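Local coordinates for epidermin biosynthesis protein EpiD (PDB 3QJG) that probably catalyses the FMN-dependent oxidative decarboxylation of the C-terminal cysteine of a precursor peptide during biosynthesis of the lantibiotic epidermin, at residues I90-N95 against N132-L136; F116-L121 against K160-P166. One frame throughout, in Å; residues are numbered along the deposited sequence. Where two conformers were deposited one is given.

Contact 1: residues I90-N95 against N132-L136; sequences INKIAN and NIRLL
L136 fits between I90, I93 and A94, and this is the tight half of the contact. Its two methyls go to different partners. The L136 side chain crosses that of I93 at about a right angle, with L136 CD2 3.7 Å from I93 CG2. CD2 also rests on the backbone of A94. CD1 lies 3.9 Å from I90 CG2. In I90, that methyl is anti to the backbone N and turned to the second helix. It also takes I133 CD1, at 3.7 Å. F110 and I115 add to the same apolar cluster. Helices 87-94 and 127-138 belong to a Rossmann-like fold, where they follow the neighbouring parallel strands 79-85 and 113-120. The axes of the touching parts approach to 9.2 Å and cross at 51°.

The other half is polar and less closely packed. It is bridged by one water and covered by other subunits. N132 ND2 gives a nearly straight hydrogen bond to N91 OD1, 2.9 Å long. The acceptor lies in the amide plane of N132, but the donor stands above the carbonyl plane of N91. The two amide planes are 54° apart. N95 turns back on its own helix, and its ND2 bonds N91 O at 2.7 Å. Water 1 accepts from both N95 ND2 and N132 ND2, each at 3.1 Å, and so joins two amides that do not bond each other directly. N95 packs on N95 of a second and of a third subunit, while N91 ND2 bonds G96 O of the second subunit. L135 is partly exposed and only grazes A94 O through CD2.

Contact 2: residues F116-L121 against K160-P166; sequences FPNMNL and KKNVVAP. With FMN (flavin mononucleotide), chain M.
V163 has the most surface buried here, and it pairs with M119 in an antiparallel bridge between strands 113-120 and 158-163. The sequence from P117 matches the PXMNXXMW motif of the flavoprotein decarboxylases related to EpiD. M119 N donates to V163 O at 2.9 Å, and V163 N donates to M119 O at 3.0 Å. The two side chains lie side by side and point the same way, with V163 CG1 3.6 Å from M119 CG. Chi1 of V163 is 74°, which puts CG1 between the backbone N and the carbonyl carbon, where it also faces P117. V163 was modelled in two conformers, so its methyl contacts hold for one of them.

K161 and L121 are next in buried surface. L121 N gives K161 O an almost straight bond of 2.8 Å, with an N-H...O angle of 174°. The donor stands 42° out of the carbonyl plane. The L121 side chain runs across the aliphatic part of K161, and CD2 comes to 3.7 Å from K161 CD. The K161 amine leads away, with a weak, long ion pair to E150. Beside them N120 caps the following helix, with OD1 accepting from R122 N, while its ND2 reaches K161 N through water 4.

At the other end F116 CD1 meets the ring of P166. Between the ends, N118 links strand and flavin. Its OD1 accepts from A165 N at 2.8 Å and from N17 ND2. These two bonds probably help set the turn of the amide, which lets ND2 donate a hydrogen bond to FMN O4 at 3.1 Å. The backbone completes the grip: FMN N3 donates to N118 O at 2.7 Å.

How the contacts relate
Contact 1 and contact 2 have centres about 16 Å apart, and they touch through I90. I90 CD1 lies 3.8 Å from M119 CE and 4.0 Å from P117 CB. One residue thus packs on helix 127-138 and on strand 113-120. Along the chain the segments of the two contacts alternate. Contact 2 forms part of the FMN pocket, with N118 and M119. Contact 1 is set further back: the side chain of I90 is about 7 Å from FMN. Both contacts touch a second subunit. That subunit also reaches the flavin, through C98 O, and its D99 forms a salt bridge with K92 of 90-95.

Contact 1: residues I90-N95 against N132-L136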
ATOM      1  N   ILE A  90     -24.651   3.711  26.241  1.00 18.09           N
ATOM      2  CA  ILE A  90     -25.464   4.238  27.361  1.00 17.57           C
ATOM      3  C   ILE A  90     -24.539   4.555  28.580  1.00 17.55           C
ATOM      4  O   ILE A  90     -24.613   5.643  29.218  1.00 15.41           O
ATOM      5  CB  ILE A  90     -26.628   3.241  27.685  1.00 17.83           C
ATOM      6  CG1 ILE A  90     -27.726   3.373  26.640  1.00 18.43           C
ATOM      7  CG2 ILE A  90     -27.214   3.380  29.133  1.00 15.80           C
ATOM      8  CD1 ILE A  90     -28.693   2.209  26.593  1.00 15.40           C
ATOM      9  N   ASN A  91     -23.637   3.619  28.843  1.00 18.77           N
ATOM     10  CA  ASN A  91     -22.764   3.706  29.996  1.00 18.65           C
ATOM     11  C   ASN A  91     -21.632   4.774  29.790  1.00 19.30           C
ATOM     12  O   ASN A  91     -21.169   5.439  30.750  1.00 20.06           O
ATOM     13  CB  ASN A  91     -22.190   2.348  30.317  1.00 18.12           C
ATOM     14  CG  ASN A  91     -23.218   1.372  30.752  1.00 17.04           C
ATOM     15  OD1 ASN A  91     -24.148   1.714  31.509  1.00 18.51           O
ATOM     16  ND2 ASN A  91     -23.107   0.142  30.265  1.00 16.18           N
ATOM     17  N   LYS A  92     -21.182   4.920  28.563  1.00 18.20           N
ATOM     18  CA  LYS A  92     -20.257   6.001  28.244  1.00 18.64           C
ATOM     19  C   LYS A  92     -20.989   7.359  28.433  1.00 19.51           C
ATOM     20  O   LYS A  92     -20.439   8.289  29.057  1.00 19.36           O
ATOM     21  CB  LYS A  92     -19.686   5.887  26.835  1.00 17.45           C
ATOM     22  CG  LYS A  92     -18.652   4.764  26.584  1.00 18.21           C
ATOM     23  CD  LYS A  92     -17.490   5.207  25.804  1.00 18.75           C
ATOM     24  CE  LYS A  92     -16.542   4.188  25.232  1.00 18.59           C
ATOM     25  NZ  LYS A  92     -16.004   4.716  23.879  1.00 17.69           N
ATOM     26  N   ILE A  93     -22.188   7.493  27.852  1.00 19.64           N
ATOM     27  CA  ILE A  93     -22.976   8.692  28.062  1.00 19.91           C
ATOM     28  C   ILE A  93     -23.277   8.970  29.545  1.00 19.00           C
ATOM     29  O   ILE A  93     -23.109  10.089  29.978  1.00 16.96           O
ATOM     30  CB  ILE A  93     -24.252   8.728  27.285  1.00 21.30           C
ATOM     31  CG1 ILE A  93     -23.959   8.680  25.765  1.00 20.26           C
ATOM     32  CG2 ILE A  93     -24.954  10.024  27.579  1.00 22.08           C
ATOM     33  CD1 ILE A  93     -25.137   8.322  24.956  1.00 22.18           C
ATOM     34  N   ALA A  94     -23.664   7.944  30.320  1.00 18.33           N
ATOM     35  CA  ALA A  94     -23.982   8.167  31.703  1.00 18.04           C
ATOM     36  C   ALA A  94     -22.792   8.881  32.311  1.00 17.12           C
ATOM     37  O   ALA A  94     -23.000   9.742  33.145  1.00 17.40           O
ATOM     38  CB  ALA A  94     -24.310   6.843  32.449  1.00 18.81           C
ATOM     39  N   ASN A  95     -21.559   8.572  31.862  1.00 16.79           N
ATOM     40  CA  ASN A  95     -20.295   9.024  32.551  1.00 17.60           C
ATOM     41  C   ASN A  95     -19.575  10.167  31.872  1.00 16.60           C
ATOM     42  O   ASN A  95     -18.499  10.553  32.257  1.00 19.32           O
ATOM     43  CB  ASN A  95     -19.341   7.853  32.661  1.00 16.92           C
ATOM     44  CG  ASN A  95     -19.765   6.859  33.695  1.00 16.65           C
ATOM     45  OD1 ASN A  95     -19.587   7.108  34.898  1.00 18.04           O
ATOM     46  ND2 ASN A  95     -20.258   5.688  33.248  1.00 13.18           N
ATOM     47  N   ASN A 132     -26.800   3.559  35.592  1.00 20.91           N
ATOM     48  CA  ASN A 132     -26.587   4.571  34.571  1.00 20.48           C
ATOM     49  C   ASN A 132     -27.846   5.006  33.888  1.00 20.57           C
ATOM     50  O   ASN A 132     -28.008   6.183  33.590  1.00 22.68           O
ATOM     51  CB  ASN A 132     -25.522   4.080  33.578  1.00 19.05           C
ATOM     52  CG  ASN A 132     -24.114   4.220  34.120  1.00 17.97           C
ATOM     53  OD1 ASN A 132     -23.905   4.950  35.068  1.00 26.93           O
ATOM     54  ND2 ASN A 132     -23.134   3.534  33.505  1.00 14.59           N
ATOM     55  N   ILE A 133     -28.734   4.073  33.570  1.00 21.70           N
ATOM     56  CA  ILE A 133     -30.061   4.423  33.065  1.00 21.33           C
ATOM     57  C   ILE A 133     -30.830   5.328  34.033  1.00 23.30           C
ATOM     58  O   ILE A 133     -31.392   6.335  33.605  1.00 24.28           O
ATOM     59  CB  ILE A 133     -30.883   3.173  32.742  1.00 23.03           C
ATOM     60  CG1 ILE A 133     -30.381   2.513  31.454  1.00 21.58           C
ATOM     61  CG2 ILE A 133     -32.408   3.505  32.669  1.00 21.26           C
ATOM     62  CD1 ILE A 133     -30.818   3.256  30.088  1.00 21.76           C
ATOM     63  N   ARG A 134     -30.789   5.025  35.346  1.00 24.13           N
ATOM     64  CA  ARG A 134     -31.432   5.835  36.381  1.00 25.72           C
ATOM     65  C   ARG A 134     -30.881   7.249  36.482  1.00 25.77           C
ATOM     66  O   ARG A 134     -31.654   8.203  36.626  1.00 25.05           O
ATOM     67  CB  ARG A 134     -31.268   5.181  37.768  1.00 27.65           C
ATOM     68  CG  ARG A 134     -31.950   3.842  37.947  1.00 31.97           C
ATOM     69  CD  ARG A 134     -31.970   3.456  39.450  1.00 40.07           C
ATOM     70  NE  ARG A 134     -30.759   2.738  39.887  1.00 44.23           N
ATOM     71  CZ  ARG A 134     -30.637   1.404  39.960  1.00 46.48           C
ATOM     72  NH1 ARG A 134     -31.640   0.580  39.625  1.00 48.99           N
ATOM     73  NH2 ARG A 134     -29.498   0.882  40.373  1.00 46.18           N
ATOM     74  N   LEU A 135     -29.542   7.359  36.441  1.00 25.71           N
ATOM     75  CA  LEU A 135     -28.828   8.643  36.343  1.00 25.48           C
ATOM     76  C   LEU A 135     -29.163   9.405  35.056  1.00 23.93           C
ATOM     77  O   LEU A 135     -29.385  10.619  35.026  1.00 24.06           O
ATOM     78  CB  LEU A 135     -27.337   8.362  36.306  1.00 26.30           C
ATOM     79  CG  LEU A 135     -26.382   8.749  37.409  1.00 31.04           C
ATOM     80  CD1 LEU A 135     -26.749   8.207  38.812  1.00 33.62           C
ATOM     81  CD2 LEU A 135     -24.919   8.340  36.960  1.00 30.01           C
ATOM     82  N   LEU A 136     -29.173   8.712  33.951  1.00 23.45           N
ATOM     83  CA  LEU A 136     -29.547   9.406  32.708  1.00 22.09           C
ATOM     84  C   LEU A 136     -30.958  10.026  32.860  1.00 22.95           C
ATOM     85  O   LEU A 136     -31.180  11.219  32.516  1.00 22.58           O
ATOM     86  CB  LEU A 136     -29.400   8.468  31.525  1.00 20.73           C
ATOM     87  CG  LEU A 136     -27.960   8.211  31.045  1.00 21.60           C
ATOM     88  CD1 LEU A 136     -27.973   7.100  29.928  1.00 23.31           C
ATOM     89  CD2 LEU A 136     -27.254   9.507  30.463  1.00 18.68           C
TER
HETATM   90  O   HOH W   1     -20.941   3.974  35.695  1.00 25.94           O

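Contact 2: residues F116-L121 against K160-P166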
ATOM      1  N   PHE A 116     -33.094   4.444  22.911  1.00 19.35           N
ATOM      2  CA  PHE A 116     -33.825   3.213  22.669  1.00 18.98           C
ATOM      3  C   PHE A 116     -32.891   2.029  22.852  1.00 19.92           C
ATOM      4  O   PHE A 116     -32.235   1.598  21.915  1.00 19.85           O
ATOM      5  CB  PHE A 116     -34.383   3.231  21.266  1.00 19.95           C
ATOM      6  CG  PHE A 116     -35.354   4.326  21.034  1.00 19.60           C
ATOM      7  CD1 PHE A 116     -36.715   4.125  21.227  1.00 21.48           C
ATOM      8  CD2 PHE A 116     -34.921   5.582  20.633  1.00 22.03           C
ATOM      9  CE1 PHE A 116     -37.613   5.159  20.998  1.00 21.92           C
ATOM     10  CE2 PHE A 116     -35.839   6.627  20.348  1.00 22.03           C
ATOM     11  CZ  PHE A 116     -37.172   6.420  20.548  1.00 21.16           C
ATOM     12  N   PRO A 117     -32.778   1.528  24.092  1.00 20.05           N
ATOM     13  CA  PRO A 117     -31.854   0.481  24.427  1.00 19.41           C
ATOM     14  C   PRO A 117     -32.080  -0.822  23.668  1.00 21.14           C
ATOM     15  O   PRO A 117     -33.240  -1.202  23.338  1.00 21.50           O
ATOM     16  CB  PRO A 117     -32.111   0.222  25.913  1.00 19.87           C
ATOM     17  CG  PRO A 117     -32.996   1.292  26.427  1.00 20.29           C
ATOM     18  CD  PRO A 117     -33.568   2.023  25.245  1.00 20.61           C
ATOM     19  N   ASN A 118     -30.977  -1.531  23.419  1.00 21.01           N
ATOM     20  CA  ASN A 118     -31.002  -2.714  22.565  1.00 20.53           C
ATOM     21  C   ASN A 118     -29.841  -3.615  22.913  1.00 20.54           C
ATOM     22  O   ASN A 118     -28.694  -3.299  22.626  1.00 19.24           O
ATOM     23  CB  ASN A 118     -30.956  -2.278  21.106  1.00 20.04           C
ATOM     24  CG  ASN A 118     -31.358  -3.405  20.138  1.00 22.15           C
ATOM     25  OD1 ASN A 118     -32.477  -3.409  19.619  1.00 24.35           O
ATOM     26  ND2 ASN A 118     -30.425  -4.354  19.879  1.00 20.05           N
ATOM     27  N   MET A 119     -30.104  -4.708  23.619  1.00 22.42           N
ATOM     28  CA  MET A 119     -29.005  -5.481  24.133  1.00 22.42           C
ATOM     29  C   MET A 119     -29.481  -6.737  24.809  1.00 24.16           C
ATOM     30  O   MET A 119     -30.635  -6.829  25.216  1.00 24.23           O
ATOM     31  CB  MET A 119     -28.231  -4.625  25.112  1.00 22.17           C
ATOM     32  CG  MET A 119     -29.042  -4.261  26.368  1.00 24.32           C
ATOM     33  SD  MET A 119     -28.192  -3.111  27.462  1.00 27.63           S
ATOM     34  CE  MET A 119     -28.433  -1.618  26.577  1.00 23.38           C
ATOM     35  N   ASN A 120     -28.603  -7.723  24.910  1.00 24.16           N
ATOM     36  CA  ASN A 120     -28.914  -8.937  25.658  1.00 25.79           C
ATOM     37  C   ASN A 120     -29.398  -8.586  27.048  1.00 26.50           C
ATOM     38  O   ASN A 120     -28.883  -7.668  27.672  1.00 26.11           O
ATOM     39  CB  ASN A 120     -27.680  -9.823  25.783  1.00 25.20           C
ATOM     40  CG  ASN A 120     -27.996 -11.146  26.368  1.00 27.20           C
ATOM     41  OD1 ASN A 120     -27.811 -11.356  27.565  1.00 30.24           O
ATOM     42  ND2 ASN A 120     -28.508 -12.055  25.544  1.00 25.36           N
ATOM     43  N   LEU A 121     -30.399  -9.299  27.529  1.00 27.96           N
ATOM     44  CA  LEU A 121     -30.885  -9.097  28.900  1.00 29.67           C
ATOM     45  C   LEU A 121     -29.785  -9.052  29.987  1.00 30.23           C
ATOM     46  O   LEU A 121     -29.915  -8.310  30.956  1.00 30.86           O
ATOM     47  CB  LEU A 121     -31.848 -10.212  29.261  1.00 30.90           C
ATOM     48  CG  LEU A 121     -32.585 -10.064  30.576  1.00 32.41           C
ATOM     49  CD1 LEU A 121     -33.296  -8.738  30.587  1.00 31.24           C
ATOM     50  CD2 LEU A 121     -33.562 -11.227  30.687  1.00 33.42           C
ATOM     51  N   LYS A 160     -32.484 -16.340  22.823  1.00 38.58           N
ATOM     52  CA  LYS A 160     -31.933 -15.232  23.617  1.00 37.18           C
ATOM     53  C   LYS A 160     -32.990 -14.231  24.089  1.00 36.28           C
ATOM     54  O   LYS A 160     -34.004 -14.013  23.432  1.00 36.00           O
ATOM     55  CB  LYS A 160     -30.862 -14.490  22.807  1.00 36.03           C
ATOM     56  CG  LYS A 160     -29.654 -15.384  22.474  1.00 36.88           C
ATOM     57  CD  LYS A 160     -28.529 -14.606  21.875  1.00 37.05           C
ATOM     58  CE  LYS A 160     -27.260 -15.490  21.661  1.00 38.55           C
ATOM     59  NZ  LYS A 160     -26.227 -14.760  20.842  1.00 38.73           N
ATOM     60  N   LYS A 161     -32.701 -13.610  25.221  1.00 35.74           N
ATOM     61  CA  LYS A 161     -33.560 -12.605  25.834  1.00 35.12           C
ATOM     62  C   LYS A 161     -32.898 -11.251  25.598  1.00 32.91           C
ATOM     63  O   LYS A 161     -31.710 -11.097  25.779  1.00 32.02           O
ATOM     64  CB  LYS A 161     -33.724 -12.883  27.348  1.00 36.32           C
ATOM     65  CG  LYS A 161     -34.357 -14.220  27.676  1.00 38.97           C
ATOM     66  CD  LYS A 161     -34.564 -14.424  29.220  1.00 42.28           C
ATOM     67  CE  LYS A 161     -35.599 -15.510  29.588  1.00 44.87           C
ATOM     68  NZ  LYS A 161     -34.972 -16.789  30.057  1.00 47.54           N
ATOM     69  N   ASN A 162     -33.684 -10.275  25.181  1.00 31.67           N
ATOM     70  CA  ASN A 162     -33.160  -9.001  24.738  1.00 29.66           C
ATOM     71  C   ASN A 162     -34.123  -7.935  25.173  1.00 28.91           C
ATOM     72  O   ASN A 162     -35.336  -8.213  25.277  1.00 28.75           O
ATOM     73  CB  ASN A 162     -33.157  -8.967  23.211  1.00 29.32           C
ATOM     74  CG  ASN A 162     -32.019  -9.749  22.597  1.00 31.15           C
ATOM     75  OD1 ASN A 162     -32.254 -10.745  21.924  1.00 30.63           O
ATOM     76  ND2 ASN A 162     -30.768  -9.296  22.825  1.00 29.44           N
ATOM     77  N   VAL A 163     -33.591  -6.749  25.458  0.60 27.21           N
ATOM     78  CA  VAL A 163     -34.347  -5.528  25.305  0.60 26.94           C
ATOM     79  C   VAL A 163     -34.090  -5.063  23.865  0.60 25.86           C
ATOM     80  O   VAL A 163     -32.966  -5.083  23.404  0.60 24.87           O
ATOM     81  CB  VAL A 163     -33.937  -4.460  26.329  0.60 26.33           C
ATOM     82  CG1 VAL A 163     -32.582  -3.827  26.010  0.60 25.21           C
ATOM     83  CG2 VAL A 163     -34.969  -3.426  26.407  0.60 26.53           C
ATOM     84  N   VAL A 164     -35.125  -4.640  23.166  1.00 26.90           N
ATOM     85  CA  VAL A 164     -35.013  -4.349  21.734  1.00 27.50           C
ATOM     86  C   VAL A 164     -35.575  -2.977  21.332  1.00 27.11           C
ATOM     87  O   VAL A 164     -36.431  -2.421  22.006  1.00 27.03           O
ATOM     88  CB  VAL A 164     -35.763  -5.485  20.977  1.00 29.10           C
ATOM     89  CG1 VAL A 164     -35.891  -5.147  19.544  1.00 32.03           C
ATOM     90  CG2 VAL A 164     -35.015  -6.813  21.153  1.00 30.18           C
ATOM     91  N   ALA A 165     -35.043  -2.393  20.253  1.00 27.39           N
ATOM     92  CA  ALA A 165     -35.588  -1.136  19.704  1.00 26.36           C
ATOM     93  C   ALA A 165     -37.030  -1.386  19.245  1.00 27.22           C
ATOM     94  O   ALA A 165     -37.339  -2.446  18.749  1.00 27.05           O
ATOM     95  CB  ALA A 165     -34.708  -0.591  18.533  1.00 25.41           C
ATOM     96  N   PRO A 166     -37.917  -0.403  19.426  1.00 26.99           N
ATOM     97  CA  PRO A 166     -39.297  -0.661  19.119  1.00 27.27           C
ATOM     98  C   PRO A 166     -39.599  -0.366  17.673  1.00 27.36           C
ATOM     99  O   PRO A 166     -38.753   0.165  16.947  1.00 25.60           O
ATOM    100  CB  PRO A 166     -40.032   0.329  20.028  1.00 27.75           C
ATOM    101  CG  PRO A 166     -39.057   1.485  20.177  1.00 27.20           C
ATOM    102  CD  PRO A 166     -37.734   0.850  20.192  1.00 26.99           C
TER
HETATM  103  N1  FMN M 501     -23.996  -4.648  22.037  1.00 19.25           N
HETATM  104  C2  FMN M 501     -25.162  -4.130  22.539  1.00 18.85           C
HETATM  105  O2  FMN M 501     -25.128  -3.441  23.552  1.00 21.60           O
HETATM  106  N3  FMN M 501     -26.352  -4.408  21.948  1.00 14.63           N
HETATM  107  C4  FMN M 501     -26.419  -5.199  20.843  1.00 18.59           C
HETATM  108  O4  FMN M 501     -27.524  -5.401  20.397  1.00 19.96           O
HETATM  109  C4A FMN M 501     -25.260  -5.755  20.307  1.00 19.44           C
HETATM  110  N5  FMN M 501     -25.273  -6.555  19.182  1.00 21.16           N
HETATM  111  C5A FMN M 501     -24.103  -7.015  18.667  1.00 18.74           C
HETATM  112  C6  FMN M 501     -24.126  -7.861  17.567  1.00 18.34           C
HETATM  113  C7  FMN M 501     -22.940  -8.333  17.042  1.00 20.55           C
HETATM  114  C7M FMN M 501     -22.905  -9.220  15.832  1.00 17.59           C
HETATM  115  C8  FMN M 501     -21.730  -7.975  17.648  1.00 21.85           C
HETATM  116  C8M FMN M 501     -20.401  -8.501  17.160  1.00 22.60           C
HETATM  117  C9  FMN M 501     -21.709  -7.177  18.773  1.00 19.71           C
HETATM  118  C9A FMN M 501     -22.897  -6.687  19.295  1.00 20.65           C
HETATM  119  N10 FMN M 501     -22.868  -5.900  20.446  1.00 19.14           N
HETATM  120  C10 FMN M 501     -24.045  -5.441  20.928  1.00 20.69           C
HETATM  121  C1' FMN M 501     -21.609  -5.505  21.173  1.00 15.69           C
HETATM  122  C2' FMN M 501     -21.228  -4.063  20.848  1.00 15.22           C
HETATM  123  O2' FMN M 501     -21.201  -3.866  19.422  1.00 13.51           O
HETATM  124  C3' FMN M 501     -19.944  -3.803  21.546  1.00 16.21           C
HETATM  125  O3' FMN M 501     -20.101  -3.853  22.984  1.00 18.10           O
HETATM  126  C4' FMN M 501     -19.349  -2.459  21.122  1.00 16.48           C
HETATM  127  O4' FMN M 501     -18.198  -2.163  21.895  1.00 16.60           O
HETATM  128  C5' FMN M 501     -20.270  -1.308  21.356  1.00 18.76           C
HETATM  129  O5' FMN M 501     -19.671  -0.198  20.711  1.00 18.79           O
HETATM  130  P   FMN M 501     -20.507   1.141  20.406  1.00 22.71           P
HETATM  131  O1P FMN M 501     -19.506   2.243  20.254  1.00 21.17           O
HETATM  132  O2P FMN M 501     -21.438   1.392  21.548  1.00 20.44           O
HETATM  133  O3P FMN M 501     -21.213   1.205  19.118  1.00 17.54           O
HETATM  134  O   HOH W   2     -35.533   0.192  22.952  1.00 21.52           O
HETATM  135  O   HOH W   3     -28.545 -11.195  22.704  1.00 34.12           O
HETATM  136  O   HOH W   4     -30.099 -14.345  26.168  1.00 47.04           O